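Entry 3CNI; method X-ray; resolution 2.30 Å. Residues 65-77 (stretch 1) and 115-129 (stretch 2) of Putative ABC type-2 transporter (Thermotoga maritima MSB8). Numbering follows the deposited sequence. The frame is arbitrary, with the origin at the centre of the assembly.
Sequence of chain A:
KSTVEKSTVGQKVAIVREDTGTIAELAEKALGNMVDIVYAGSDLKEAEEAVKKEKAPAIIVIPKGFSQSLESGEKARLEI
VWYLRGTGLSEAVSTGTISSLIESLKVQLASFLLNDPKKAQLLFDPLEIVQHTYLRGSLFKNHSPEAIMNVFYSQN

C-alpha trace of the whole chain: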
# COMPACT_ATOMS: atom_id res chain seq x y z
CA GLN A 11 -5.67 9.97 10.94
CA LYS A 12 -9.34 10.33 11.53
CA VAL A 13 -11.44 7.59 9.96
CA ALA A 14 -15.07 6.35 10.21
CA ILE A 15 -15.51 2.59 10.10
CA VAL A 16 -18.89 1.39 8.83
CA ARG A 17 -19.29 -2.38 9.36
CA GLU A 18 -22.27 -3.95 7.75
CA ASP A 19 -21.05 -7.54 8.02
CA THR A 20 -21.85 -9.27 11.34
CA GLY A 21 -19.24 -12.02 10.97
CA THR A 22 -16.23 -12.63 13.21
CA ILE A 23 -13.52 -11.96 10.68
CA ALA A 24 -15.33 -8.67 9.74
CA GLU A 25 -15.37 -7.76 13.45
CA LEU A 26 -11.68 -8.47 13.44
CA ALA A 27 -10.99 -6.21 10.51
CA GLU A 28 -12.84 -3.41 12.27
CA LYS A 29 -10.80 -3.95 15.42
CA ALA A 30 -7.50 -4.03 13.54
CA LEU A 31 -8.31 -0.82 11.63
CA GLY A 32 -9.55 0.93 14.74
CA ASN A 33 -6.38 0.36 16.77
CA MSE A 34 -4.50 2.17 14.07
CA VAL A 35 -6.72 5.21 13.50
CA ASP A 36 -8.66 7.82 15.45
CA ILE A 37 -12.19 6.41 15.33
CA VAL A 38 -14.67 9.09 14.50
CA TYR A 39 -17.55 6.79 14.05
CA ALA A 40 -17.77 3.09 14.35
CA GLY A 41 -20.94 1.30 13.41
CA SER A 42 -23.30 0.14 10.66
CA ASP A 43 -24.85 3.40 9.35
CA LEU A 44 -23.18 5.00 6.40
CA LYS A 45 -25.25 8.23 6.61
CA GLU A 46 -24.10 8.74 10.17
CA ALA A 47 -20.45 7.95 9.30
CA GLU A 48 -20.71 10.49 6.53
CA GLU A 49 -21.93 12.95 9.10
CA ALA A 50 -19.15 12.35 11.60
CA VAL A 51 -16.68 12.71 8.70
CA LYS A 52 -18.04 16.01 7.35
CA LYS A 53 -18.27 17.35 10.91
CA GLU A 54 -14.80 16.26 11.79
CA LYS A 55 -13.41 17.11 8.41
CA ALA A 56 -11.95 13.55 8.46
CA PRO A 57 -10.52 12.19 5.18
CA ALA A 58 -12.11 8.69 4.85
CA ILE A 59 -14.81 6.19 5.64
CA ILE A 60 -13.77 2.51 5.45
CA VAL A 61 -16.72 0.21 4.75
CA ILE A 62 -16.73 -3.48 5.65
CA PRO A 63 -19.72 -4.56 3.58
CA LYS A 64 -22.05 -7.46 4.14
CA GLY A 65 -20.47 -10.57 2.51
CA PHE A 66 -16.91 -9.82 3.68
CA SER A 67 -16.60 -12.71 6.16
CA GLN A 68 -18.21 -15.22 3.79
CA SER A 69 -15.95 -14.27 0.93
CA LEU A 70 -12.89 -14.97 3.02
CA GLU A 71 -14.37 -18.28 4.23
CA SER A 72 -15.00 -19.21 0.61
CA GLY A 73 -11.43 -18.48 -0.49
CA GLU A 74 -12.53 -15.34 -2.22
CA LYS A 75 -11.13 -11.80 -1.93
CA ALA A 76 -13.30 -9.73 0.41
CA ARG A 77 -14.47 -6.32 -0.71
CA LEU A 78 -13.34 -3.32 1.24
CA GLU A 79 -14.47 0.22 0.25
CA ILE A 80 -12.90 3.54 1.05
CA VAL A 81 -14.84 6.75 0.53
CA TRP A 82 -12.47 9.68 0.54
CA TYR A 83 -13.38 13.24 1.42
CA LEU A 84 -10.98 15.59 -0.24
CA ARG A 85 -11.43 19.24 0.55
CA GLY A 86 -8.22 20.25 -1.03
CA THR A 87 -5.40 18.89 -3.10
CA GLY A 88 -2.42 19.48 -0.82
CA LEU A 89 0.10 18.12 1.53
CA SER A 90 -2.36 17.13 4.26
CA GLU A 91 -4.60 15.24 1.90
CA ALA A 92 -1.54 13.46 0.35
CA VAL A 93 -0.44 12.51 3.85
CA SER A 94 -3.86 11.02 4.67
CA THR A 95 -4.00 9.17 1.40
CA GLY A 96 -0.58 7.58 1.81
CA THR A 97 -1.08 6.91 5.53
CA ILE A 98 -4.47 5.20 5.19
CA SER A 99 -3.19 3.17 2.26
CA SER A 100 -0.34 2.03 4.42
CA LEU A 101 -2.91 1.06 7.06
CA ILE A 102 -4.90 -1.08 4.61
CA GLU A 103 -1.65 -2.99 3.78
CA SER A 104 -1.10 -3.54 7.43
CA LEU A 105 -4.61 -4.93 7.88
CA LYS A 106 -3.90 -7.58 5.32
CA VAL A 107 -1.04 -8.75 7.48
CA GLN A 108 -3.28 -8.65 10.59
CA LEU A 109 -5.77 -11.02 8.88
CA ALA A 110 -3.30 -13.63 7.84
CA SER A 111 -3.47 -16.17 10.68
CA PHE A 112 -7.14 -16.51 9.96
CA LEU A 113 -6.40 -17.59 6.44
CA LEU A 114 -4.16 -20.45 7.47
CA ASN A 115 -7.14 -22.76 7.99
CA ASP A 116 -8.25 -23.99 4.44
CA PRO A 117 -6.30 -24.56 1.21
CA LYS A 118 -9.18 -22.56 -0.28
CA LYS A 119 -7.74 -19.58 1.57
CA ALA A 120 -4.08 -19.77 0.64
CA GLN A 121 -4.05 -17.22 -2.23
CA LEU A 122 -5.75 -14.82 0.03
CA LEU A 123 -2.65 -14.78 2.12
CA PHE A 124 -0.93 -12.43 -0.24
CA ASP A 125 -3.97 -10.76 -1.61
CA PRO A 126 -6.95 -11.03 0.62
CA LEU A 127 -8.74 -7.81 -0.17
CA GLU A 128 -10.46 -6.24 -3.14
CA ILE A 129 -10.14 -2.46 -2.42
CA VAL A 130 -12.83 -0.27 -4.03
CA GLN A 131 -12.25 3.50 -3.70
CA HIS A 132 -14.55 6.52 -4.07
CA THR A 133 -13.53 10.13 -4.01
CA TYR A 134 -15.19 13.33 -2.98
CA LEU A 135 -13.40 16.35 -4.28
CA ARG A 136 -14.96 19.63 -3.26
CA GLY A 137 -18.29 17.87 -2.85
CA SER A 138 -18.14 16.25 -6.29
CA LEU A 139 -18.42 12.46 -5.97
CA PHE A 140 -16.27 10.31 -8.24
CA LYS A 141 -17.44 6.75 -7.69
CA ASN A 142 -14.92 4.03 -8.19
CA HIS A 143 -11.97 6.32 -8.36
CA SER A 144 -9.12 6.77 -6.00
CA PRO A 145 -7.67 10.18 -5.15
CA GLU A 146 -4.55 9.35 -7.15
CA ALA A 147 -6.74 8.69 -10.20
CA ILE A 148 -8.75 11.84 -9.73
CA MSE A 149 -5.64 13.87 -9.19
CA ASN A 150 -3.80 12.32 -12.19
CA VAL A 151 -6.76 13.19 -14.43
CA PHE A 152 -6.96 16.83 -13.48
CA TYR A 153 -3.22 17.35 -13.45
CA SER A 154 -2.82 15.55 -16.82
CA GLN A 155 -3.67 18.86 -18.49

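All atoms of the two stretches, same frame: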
# COMPACT_ATOMS: atom_id res chain seq x y z
N GLY A 65 -21.09 -9.60 3.43
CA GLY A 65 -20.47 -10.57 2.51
C GLY A 65 -18.96 -10.70 2.66
O GLY A 65 -18.32 -11.56 2.04
N PHE A 66 -18.37 -9.86 3.51
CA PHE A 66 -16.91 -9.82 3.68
C PHE A 66 -16.35 -11.12 4.27
O PHE A 66 -15.35 -11.68 3.78
CB PHE A 66 -16.60 -8.66 4.62
CG PHE A 66 -15.15 -8.47 4.95
CD1 PHE A 66 -14.38 -7.56 4.23
CD2 PHE A 66 -14.58 -9.07 6.05
CE1 PHE A 66 -13.08 -7.27 4.59
CE2 PHE A 66 -13.29 -8.84 6.39
CZ PHE A 66 -12.53 -7.95 5.67
N SER A 67 -16.99 -11.53 5.37
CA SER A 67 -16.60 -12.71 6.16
C SER A 67 -16.76 -14.03 5.33
O SER A 67 -15.91 -14.92 5.32
CB SER A 67 -17.48 -12.82 7.44
OG SER A 67 -17.08 -11.87 8.42
N GLN A 68 -17.89 -14.12 4.67
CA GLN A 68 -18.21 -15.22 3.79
C GLN A 68 -17.27 -15.35 2.59
O GLN A 68 -16.92 -16.45 2.16
CB GLN A 68 -19.63 -15.03 3.28
CG GLN A 68 -20.19 -16.22 2.55
CD GLN A 68 -21.63 -15.95 2.13
OE1 GLN A 68 -22.07 -14.79 2.08
NE2 GLN A 68 -22.38 -17.00 1.84
N SER A 69 -16.89 -14.23 2.01
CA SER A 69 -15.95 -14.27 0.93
C SER A 69 -14.72 -14.98 1.42
O SER A 69 -14.32 -15.97 0.87
CB SER A 69 -15.59 -12.88 0.49
OG SER A 69 -16.74 -12.31 -0.06
N LEU A 70 -14.15 -14.46 2.49
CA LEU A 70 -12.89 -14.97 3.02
C LEU A 70 -12.98 -16.45 3.41
O LEU A 70 -12.01 -17.20 3.27
CB LEU A 70 -12.39 -14.11 4.18
CG LEU A 70 -11.95 -12.70 3.82
CD1 LEU A 70 -11.46 -11.92 5.07
CD2 LEU A 70 -10.87 -12.67 2.71
N GLU A 71 -14.17 -16.89 3.79
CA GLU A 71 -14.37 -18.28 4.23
C GLU A 71 -14.49 -19.18 3.01
O GLU A 71 -14.21 -20.39 3.06
CB GLU A 71 -15.57 -18.42 5.20
CG GLU A 71 -15.34 -17.56 6.47
CD GLU A 71 -16.27 -17.85 7.66
OE1 GLU A 71 -16.68 -19.01 7.89
OE2 GLU A 71 -16.56 -16.88 8.41
N SER A 72 -14.85 -18.55 1.91
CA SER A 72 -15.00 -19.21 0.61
C SER A 72 -13.70 -19.26 -0.18
O SER A 72 -13.61 -19.95 -1.18
CB SER A 72 -16.05 -18.46 -0.22
OG SER A 72 -17.36 -18.75 0.27
N GLY A 73 -12.70 -18.52 0.25
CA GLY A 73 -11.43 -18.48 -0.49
C GLY A 73 -11.52 -17.44 -1.60
O GLY A 73 -10.87 -17.53 -2.64
N GLU A 74 -12.31 -16.42 -1.31
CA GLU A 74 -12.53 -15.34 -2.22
C GLU A 74 -12.11 -13.99 -1.57
O GLU A 74 -12.30 -13.75 -0.38
CB GLU A 74 -14.00 -15.37 -2.69
CG GLU A 74 -14.28 -16.26 -3.94
CD GLU A 74 -15.77 -16.72 -4.07
OE1 GLU A 74 -16.67 -16.11 -3.40
OE2 GLU A 74 -16.06 -17.70 -4.82
N LYS A 75 -11.49 -13.14 -2.37
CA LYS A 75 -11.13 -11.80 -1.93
C LYS A 75 -12.38 -11.12 -1.35
O LYS A 75 -13.44 -11.23 -1.94
CB LYS A 75 -10.53 -10.92 -3.05
CG LYS A 75 -9.12 -11.33 -3.52
CD LYS A 75 -8.72 -10.74 -4.87
CE LYS A 75 -8.00 -9.45 -4.70
NZ LYS A 75 -7.00 -9.10 -5.79
N ALA A 76 -12.21 -10.47 -0.19
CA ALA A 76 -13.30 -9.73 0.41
C ALA A 76 -13.19 -8.31 -0.10
O ALA A 76 -12.09 -7.79 -0.33
CB ALA A 76 -13.22 -9.78 1.91
N ARG A 77 -14.35 -7.69 -0.24
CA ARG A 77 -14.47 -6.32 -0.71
C ARG A 77 -14.33 -5.37 0.45
O ARG A 77 -14.91 -5.54 1.51
CB ARG A 77 -15.85 -6.12 -1.40
CG ARG A 77 -16.03 -4.79 -2.18
CD ARG A 77 -17.46 -4.69 -2.75
NE ARG A 77 -17.61 -3.78 -3.92
N ASN A 115 -6.26 -21.61 7.62
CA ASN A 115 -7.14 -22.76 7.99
C ASN A 115 -7.37 -23.77 6.78
O ASN A 115 -7.02 -24.95 6.86
CB ASN A 115 -8.51 -22.31 8.57
CG ASN A 115 -8.40 -21.17 9.66
OD1 ASN A 115 -9.43 -20.67 10.20
ND2 ASN A 115 -7.15 -20.75 9.97
N ASP A 116 -7.97 -23.25 5.70
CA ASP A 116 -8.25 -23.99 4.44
C ASP A 116 -7.10 -23.88 3.44
O ASP A 116 -6.25 -23.01 3.55
CB ASP A 116 -9.51 -23.43 3.68
CG ASP A 116 -10.83 -23.69 4.38
OD1 ASP A 116 -10.95 -24.74 5.04
OD2 ASP A 116 -11.79 -22.90 4.17
N PRO A 117 -7.11 -24.74 2.41
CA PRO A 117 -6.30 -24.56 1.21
C PRO A 117 -7.02 -23.57 0.29
O PRO A 117 -6.38 -22.91 -0.52
CB PRO A 117 -6.29 -25.95 0.58
CG PRO A 117 -7.68 -26.50 0.90
CD PRO A 117 -8.05 -25.87 2.27
N LYS A 118 -8.35 -23.56 0.40
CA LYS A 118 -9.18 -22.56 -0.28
C LYS A 118 -8.60 -21.16 -0.11
O LYS A 118 -8.65 -20.34 -1.03
CB LYS A 118 -10.64 -22.57 0.24
CG LYS A 118 -11.45 -23.75 -0.21
N LYS A 119 -8.02 -20.93 1.07
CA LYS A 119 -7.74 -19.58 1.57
C LYS A 119 -6.33 -19.10 1.31
O LYS A 119 -6.00 -17.99 1.69
CB LYS A 119 -8.01 -19.49 3.08
CG LYS A 119 -9.43 -19.80 3.50
CD LYS A 119 -9.53 -19.63 5.00
CE LYS A 119 -10.83 -20.07 5.64
NZ LYS A 119 -10.66 -19.90 7.14
N ALA A 120 -5.54 -19.90 0.60
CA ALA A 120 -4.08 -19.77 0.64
C ALA A 120 -3.56 -18.67 -0.23
O ALA A 120 -2.51 -18.05 0.07
CB ALA A 120 -3.44 -21.08 0.26
N GLN A 121 -4.29 -18.40 -1.32
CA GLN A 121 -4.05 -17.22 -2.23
C GLN A 121 -4.21 -15.94 -1.45
O GLN A 121 -3.44 -14.93 -1.58
CB GLN A 121 -5.11 -17.20 -3.36
CG GLN A 121 -5.99 -18.50 -3.46
N LEU A 122 -5.29 -16.02 -0.67
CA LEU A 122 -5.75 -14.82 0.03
C LEU A 122 -4.68 -14.28 0.96
O LEU A 122 -4.70 -13.19 1.34
CB LEU A 122 -7.03 -15.12 0.82
CG LEU A 122 -8.26 -15.50 -0.00
CD1 LEU A 122 -9.41 -15.90 0.91
CD2 LEU A 122 -8.67 -14.35 -0.91
N LEU A 123 -3.72 -15.14 1.24
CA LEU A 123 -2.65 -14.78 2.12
C LEU A 123 -1.99 -13.53 1.63
O LEU A 123 -1.82 -12.60 2.37
CB LEU A 123 -1.63 -15.90 2.20
CG LEU A 123 -1.78 -16.87 3.35
CD1 LEU A 123 -0.58 -17.80 3.42
CD2 LEU A 123 -1.92 -16.10 4.62
N PHE A 124 -1.63 -13.53 0.36
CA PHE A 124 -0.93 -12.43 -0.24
C PHE A 124 -1.85 -11.33 -0.71
O PHE A 124 -1.49 -10.20 -0.72
CB PHE A 124 -0.08 -12.91 -1.39
CG PHE A 124 1.02 -13.79 -0.98
CD1 PHE A 124 0.81 -15.12 -0.77
CD2 PHE A 124 2.27 -13.31 -0.83
CE1 PHE A 124 1.84 -15.94 -0.39
CE2 PHE A 124 3.30 -14.12 -0.45
CZ PHE A 124 3.08 -15.44 -0.24
N ASP A 125 -3.08 -11.68 -1.01
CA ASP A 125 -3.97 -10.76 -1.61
C ASP A 125 -5.38 -11.04 -1.21
O ASP A 125 -6.15 -11.56 -1.95
CB ASP A 125 -3.82 -10.81 -3.10
CG ASP A 125 -4.40 -9.61 -3.78
OD1 ASP A 125 -4.56 -8.57 -3.14
OD2 ASP A 125 -4.68 -9.73 -4.97
N PRO A 126 -5.72 -10.62 -0.02
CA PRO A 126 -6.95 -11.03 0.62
C PRO A 126 -8.06 -10.08 0.30
O PRO A 126 -9.19 -10.46 0.44
CB PRO A 126 -6.59 -10.93 2.08
CG PRO A 126 -5.54 -9.99 2.11
CD PRO A 126 -4.71 -10.31 0.99
N LEU A 127 -7.73 -8.86 -0.11
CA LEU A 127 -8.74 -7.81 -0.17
C LEU A 127 -8.92 -7.28 -1.59
O LEU A 127 -7.95 -7.11 -2.32
CB LEU A 127 -8.37 -6.66 0.78
CG LEU A 127 -8.24 -7.02 2.26
CD1 LEU A 127 -7.79 -5.81 3.07
CD2 LEU A 127 -9.55 -7.58 2.80
N GLU A 128 -10.17 -7.03 -1.96
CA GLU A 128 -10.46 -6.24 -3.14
C GLU A 128 -10.93 -4.81 -2.77
O GLU A 128 -12.11 -4.59 -2.48
CB GLU A 128 -11.53 -6.96 -3.90
CG GLU A 128 -11.90 -6.36 -5.17
CD GLU A 128 -12.93 -7.23 -5.85
OE1 GLU A 128 -12.65 -8.48 -5.98
OE2 GLU A 128 -14.03 -6.70 -6.20
N ILE A 129 -9.97 -3.89 -2.80
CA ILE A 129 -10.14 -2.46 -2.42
C ILE A 129 -10.82 -1.62 -3.50
O ILE A 129 -10.26 -1.36 -4.56
CB ILE A 129 -8.82 -1.76 -2.08
CG1 ILE A 129 -7.97 -2.53 -1.05
CG2 ILE A 129 -9.08 -0.32 -1.60
CD1 ILE A 129 -8.73 -3.06 0.12
O HOH W 1 -4.68 -6.62 -5.05

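Segments far apart in a sequence are often joined by a short length of parallel sheet, with side chains sealing the ground on its flanks. The putative ABC type-2 transporter of Thermotoga maritima offers a compact example, in which a helix running into a strand (65-77) meets a loop running into a strand (115-129) and about 695 Å² of surface is buried between them, both sides summed.

The backbone sets the register. Ala76 pairs with Leu127 and Arg77 with Glu128 in parallel bridges. As is typical of parallel pairing, one residue bonds to both neighbours of its partner: Ala76 N donates to Pro126 O at 3.1 Å, and Glu128 N donates to Ala76 O at 2.6 Å, the latter nearly straight at 170°. Weaker CA-H...O contacts follow the same path. Lys75 CA lies 3.3 Å from Pro126 O, Leu127 CA 3.4 Å from Ala76 O, and Arg77 CA 3.4 Å from Glu128 O, so the carbonyl oxygens of Pro126 and Ala76 each meet both an N-H and a CA-H from the other strand.

Charge pairing is concentrated at Lys75. The Lys75 side chain runs alongside the second stretch, with Lys75 CE 3.3 Å from Leu127 O, and ends in a salt bridge from Lys75 NZ to Asp125 OD2 at 2.5 Å. A water adds to the link: it donates to Asp125 OD1 at 2.7 Å and accepts a weak hydrogen bond from Lys75 NZ at 3.5 Å.

Apolar packing fills the space beside the sheet. Ala76 and Leu127 share one sheet face, where Ala76 CB is 4.4 Å from Leu127 CD2. Leu127 CD2 also approaches Phe66 CE1 at 4.0 Å, meeting the ring obliquely and tying the start of the helix to the strand. Further along, Leu70 CD2 packs 4.0 Å from Leu122 CD1. Leu122, in its m,t rotamer, points toward the first stretch; its CD1 also lies 3.6 Å from Gly73 CA, while its CD2 comes within 3.4 Å of Lys75 N. A single leucine thus spans the passage from helix to strand.

Close backbone packing accompanies that passage. Gly73 leaves the helix with positive phi, and its CA makes a CA-H...O contact with Lys118 O at 3.4 Å. An ideal CB here would fall 2.5 Å from Lys118 O, a clash, and the backbone angles alone already call for glycine. Local conformation and tertiary packing therefore make the same demand at one position.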